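Local coordinates for protein Niban 2 (PDB 7CTP) that may help suppress apoptosis and promote melanoma cell invasion, and carries a pleckstrin homology (PH) domain, to which this region belongs, at residues L97-N102 and A114-A119. Residues are numbered along the deposited sequence; the frame is centred on the assembly and turned at random.
Sequences LVLYEN and AVINSA
Leu97 and Ile116 pair through their backbone peptide groups, and the antiparallel ladder they begin has two unlike faces: Leu97, Leu99, Ala114 and Ile116 line one, Val98 and Val115 the other. This is the third-to-fourth strand pairing of the PH domain, 97-100 with 114-116, joined by a connection that carries the short helix 103-107. Strand 114-116 is outermost in the sheet, while strand 84-91 flanks 97-100 on its other edge.

Two bonds link Leu97 and Ile116. Leu97 N reaches Ile116 O at 2.9 Å, lying in the plane of that carbonyl. The return bond, Ile116 N to Leu97 O, is 2.8 Å long but leaves the plane by 28°. One pair further, Leu99 N to Ala114 O is nearly straight (170° at the hydrogen), whereas Ala114 N to Leu99 O stretches to a weak 3.4 Å, so the ladder slackens towards the connection. Between these pairs, Val98 and Val115 form a non-hydrogen-bonded pair, with Val98 CA-H pointing to Ala114 O.

On the four-residue face, Leu97 and Ile116 run side by side in the same direction, their CB atoms 4.1 Å apart. Ile116 CG1 lies anti to its carbonyl carbon (chi1 -60°), and beyond it CD1 touches both leucines, Leu97 at CD2 and Leu99 at CD1. Leu99 slants across the isoleucine, and its CD1 also comes within 4.3 Å of Ala114 CB. Phe171 of strand 169-173 packs against both leucines and Tyr169 against Ile116; these three aliphatic side chains are buried in the PH fold. On the opposite face Val98 CG1 meets Val115 CG2 at 4.2 Å; Val98 also touches Pro92 and Pro112, while Val115 is exposed.

Asn117 makes an Asx turn: its OD1 accepts Ala119 N at 3.0 Å and a second hydrogen bond from Gln234 NE2.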
ATOM      1  N   LEU A  97      17.054   2.634  -0.543  1.00 25.44           N
ATOM      2  CA  LEU A  97      17.915   3.778  -0.270  1.00 22.80           C
ATOM      3  C   LEU A  97      19.256   3.221   0.188  1.00 28.24           C
ATOM      4  O   LEU A  97      19.343   2.597   1.251  1.00 30.02           O
ATOM      5  CB  LEU A  97      17.288   4.703   0.773  1.00 30.10           C
ATOM      6  CG  LEU A  97      18.143   5.876   1.244  1.00 29.71           C
ATOM      7  CD1 LEU A  97      18.538   6.769   0.066  1.00 28.91           C
ATOM      8  CD2 LEU A  97      17.412   6.668   2.308  1.00 28.28           C
ATOM      9  N   VAL A  98      20.299   3.433  -0.616  1.00 29.80           N
ATOM     10  CA  VAL A  98      21.602   2.806  -0.415  1.00 31.30           C
ATOM     11  C   VAL A  98      22.626   3.882  -0.091  1.00 25.99           C
ATOM     12  O   VAL A  98      22.807   4.828  -0.866  1.00 34.68           O
ATOM     13  CB  VAL A  98      22.023   1.999  -1.651  1.00 31.54           C
ATOM     14  CG1 VAL A  98      23.271   1.227  -1.354  1.00 38.77           C
ATOM     15  CG2 VAL A  98      20.902   1.064  -2.064  1.00 30.69           C
ATOM     16  N   LEU A  99      23.308   3.730   1.043  1.00 29.33           N
ATOM     17  CA  LEU A  99      24.260   4.721   1.536  1.00 27.82           C
ATOM     18  C   LEU A  99      25.674   4.144   1.510  1.00 40.49           C
ATOM     19  O   LEU A  99      25.933   3.098   2.118  1.00 40.03           O
ATOM     20  CB  LEU A  99      23.887   5.161   2.950  1.00 33.82           C
ATOM     21  CG  LEU A  99      22.429   5.587   3.164  1.00 30.64           C
ATOM     22  CD1 LEU A  99      22.162   5.909   4.628  1.00 35.70           C
ATOM     23  CD2 LEU A  99      22.097   6.780   2.291  1.00 30.64           C
ATOM     24  N   TYR A 100      26.581   4.831   0.815  1.00 40.92           N
ATOM     25  CA  TYR A 100      28.003   4.510   0.783  1.00 46.85           C
ATOM     26  C   TYR A 100      28.785   5.580   1.532  1.00 48.03           C
ATOM     27  O   TYR A 100      28.306   6.699   1.717  1.00 35.11           O
ATOM     28  CB  TYR A 100      28.521   4.419  -0.655  1.00 43.31           C
ATOM     29  CG  TYR A 100      27.879   3.336  -1.486  1.00 47.61           C
ATOM     30  CD1 TYR A 100      26.679   3.560  -2.146  1.00 41.83           C
ATOM     31  CD2 TYR A 100      28.481   2.090  -1.619  1.00 45.57           C
ATOM     32  CE1 TYR A 100      26.090   2.574  -2.914  1.00 37.85           C
ATOM     33  CE2 TYR A 100      27.900   1.094  -2.385  1.00 44.55           C
ATOM     34  CZ  TYR A 100      26.705   1.345  -3.030  1.00 46.70           C
ATOM     35  OH  TYR A 100      26.111   0.365  -3.794  1.00 37.95           O
ATOM     36  N   GLU A 101      30.011   5.233   1.944  1.00 41.59           N
ATOM     37  CA  GLU A 101      30.847   6.191   2.668  1.00 43.98           C
ATOM     38  C   GLU A 101      31.060   7.457   1.844  1.00 50.78           C
ATOM     39  O   GLU A 101      30.888   8.577   2.338  1.00 52.52           O
ATOM     40  CB  GLU A 101      32.185   5.548   3.045  1.00 52.95           C
ATOM     41  CG  GLU A 101      33.095   6.450   3.883  1.00 55.29           C
ATOM     42  CD  GLU A 101      34.155   5.673   4.646  1.00 69.74           C
ATOM     43  OE1 GLU A 101      34.583   6.139   5.723  1.00 75.63           O
ATOM     44  OE2 GLU A 101      34.567   4.597   4.164  1.00 74.71           O
ATOM     45  N   ASN A 102      31.422   7.293   0.576  1.00 46.89           N
ATOM     46  CA  ASN A 102      31.497   8.396  -0.369  1.00 50.19           C
ATOM     47  C   ASN A 102      31.375   7.797  -1.761  1.00 43.67           C
ATOM     48  O   ASN A 102      31.301   6.578  -1.924  1.00 52.98           O
ATOM     49  CB  ASN A 102      32.788   9.211  -0.199  1.00 51.24           C
ATOM     50  CG  ASN A 102      34.016   8.341  -0.011  1.00 50.04           C
ATOM     51  OD1 ASN A 102      34.238   7.381  -0.750  1.00 50.86           O
ATOM     52  ND2 ASN A 102      34.824   8.674   0.989  1.00 55.12           N
ATOM     53  N   ALA A 114      24.635   0.806   4.301  1.00 40.86           N
ATOM     54  CA  ALA A 114      23.246   0.577   4.679  1.00 40.01           C
ATOM     55  C   ALA A 114      22.416   0.404   3.413  1.00 34.26           C
ATOM     56  O   ALA A 114      22.694   1.044   2.397  1.00 34.45           O
ATOM     57  CB  ALA A 114      22.700   1.743   5.517  1.00 35.98           C
ATOM     58  N   VAL A 115      21.405  -0.459   3.479  1.00 29.65           N
ATOM     59  CA  VAL A 115      20.421  -0.632   2.406  1.00 25.83           C
ATOM     60  C   VAL A 115      19.046  -0.577   3.057  1.00 34.06           C
ATOM     61  O   VAL A 115      18.693  -1.471   3.835  1.00 38.93           O
ATOM     62  CB  VAL A 115      20.607  -1.951   1.646  1.00 34.40           C
ATOM     63  CG1 VAL A 115      19.545  -2.090   0.576  1.00 33.38           C
ATOM     64  CG2 VAL A 115      22.003  -2.023   1.025  1.00 37.14           C
ATOM     65  N   ILE A 116      18.265   0.455   2.741  1.00 29.43           N
ATOM     66  CA  ILE A 116      17.049   0.782   3.491  1.00 25.00           C
ATOM     67  C   ILE A 116      15.814   0.561   2.623  1.00 23.78           C
ATOM     68  O   ILE A 116      15.683   1.157   1.547  1.00 24.30           O
ATOM     69  CB  ILE A 116      17.086   2.230   4.002  1.00 24.76           C
ATOM     70  CG1 ILE A 116      18.290   2.442   4.920  1.00 29.09           C
ATOM     71  CG2 ILE A 116      15.790   2.555   4.733  1.00 26.44           C
ATOM     72  CD1 ILE A 116      18.655   3.916   5.099  1.00 29.74           C
ATOM     73  N   ASN A 117      14.903  -0.289   3.097  1.00 23.35           N
ATOM     74  CA  ASN A 117      13.554  -0.384   2.552  1.00 24.18           C
ATOM     75  C   ASN A 117      12.656   0.515   3.393  1.00 21.18           C
ATOM     76  O   ASN A 117      12.554   0.328   4.608  1.00 22.34           O
ATOM     77  CB  ASN A 117      13.061  -1.836   2.570  1.00 31.13           C
ATOM     78  CG  ASN A 117      11.622  -1.991   2.082  1.00 25.38           C
ATOM     79  OD1 ASN A 117      10.687  -1.409   2.636  1.00 19.74           O
ATOM     80  ND2 ASN A 117      11.437  -2.815   1.053  1.00 23.51           N
ATOM     81  N   SER A 118      12.018   1.499   2.760  1.00 21.44           N
ATOM     82  CA  SER A 118      11.343   2.566   3.498  1.00 20.19           C
ATOM     83  C   SER A 118       9.838   2.330   3.671  1.00 22.06           C
ATOM     84  O   SER A 118       9.096   3.279   3.941  1.00 19.18           O
ATOM     85  CB  SER A 118      11.608   3.909   2.811  1.00 21.34           C
ATOM     86  OG  SER A 118      11.176   3.881   1.466  1.00 24.17           O
ATOM     87  N   ALA A 119       9.368   1.091   3.540  1.00 19.44           N
ATOM     88  CA  ALA A 119       7.951   0.829   3.783  1.00 20.74           C
ATOM     89  C   ALA A 119       7.581   1.250   5.203  1.00 19.19           C
ATOM     90  O   ALA A 119       8.314   0.969   6.156  1.00 19.54           O
ATOM     91  CB  ALA A 119       7.633  -0.652   3.568  1.00 21.82           C
TER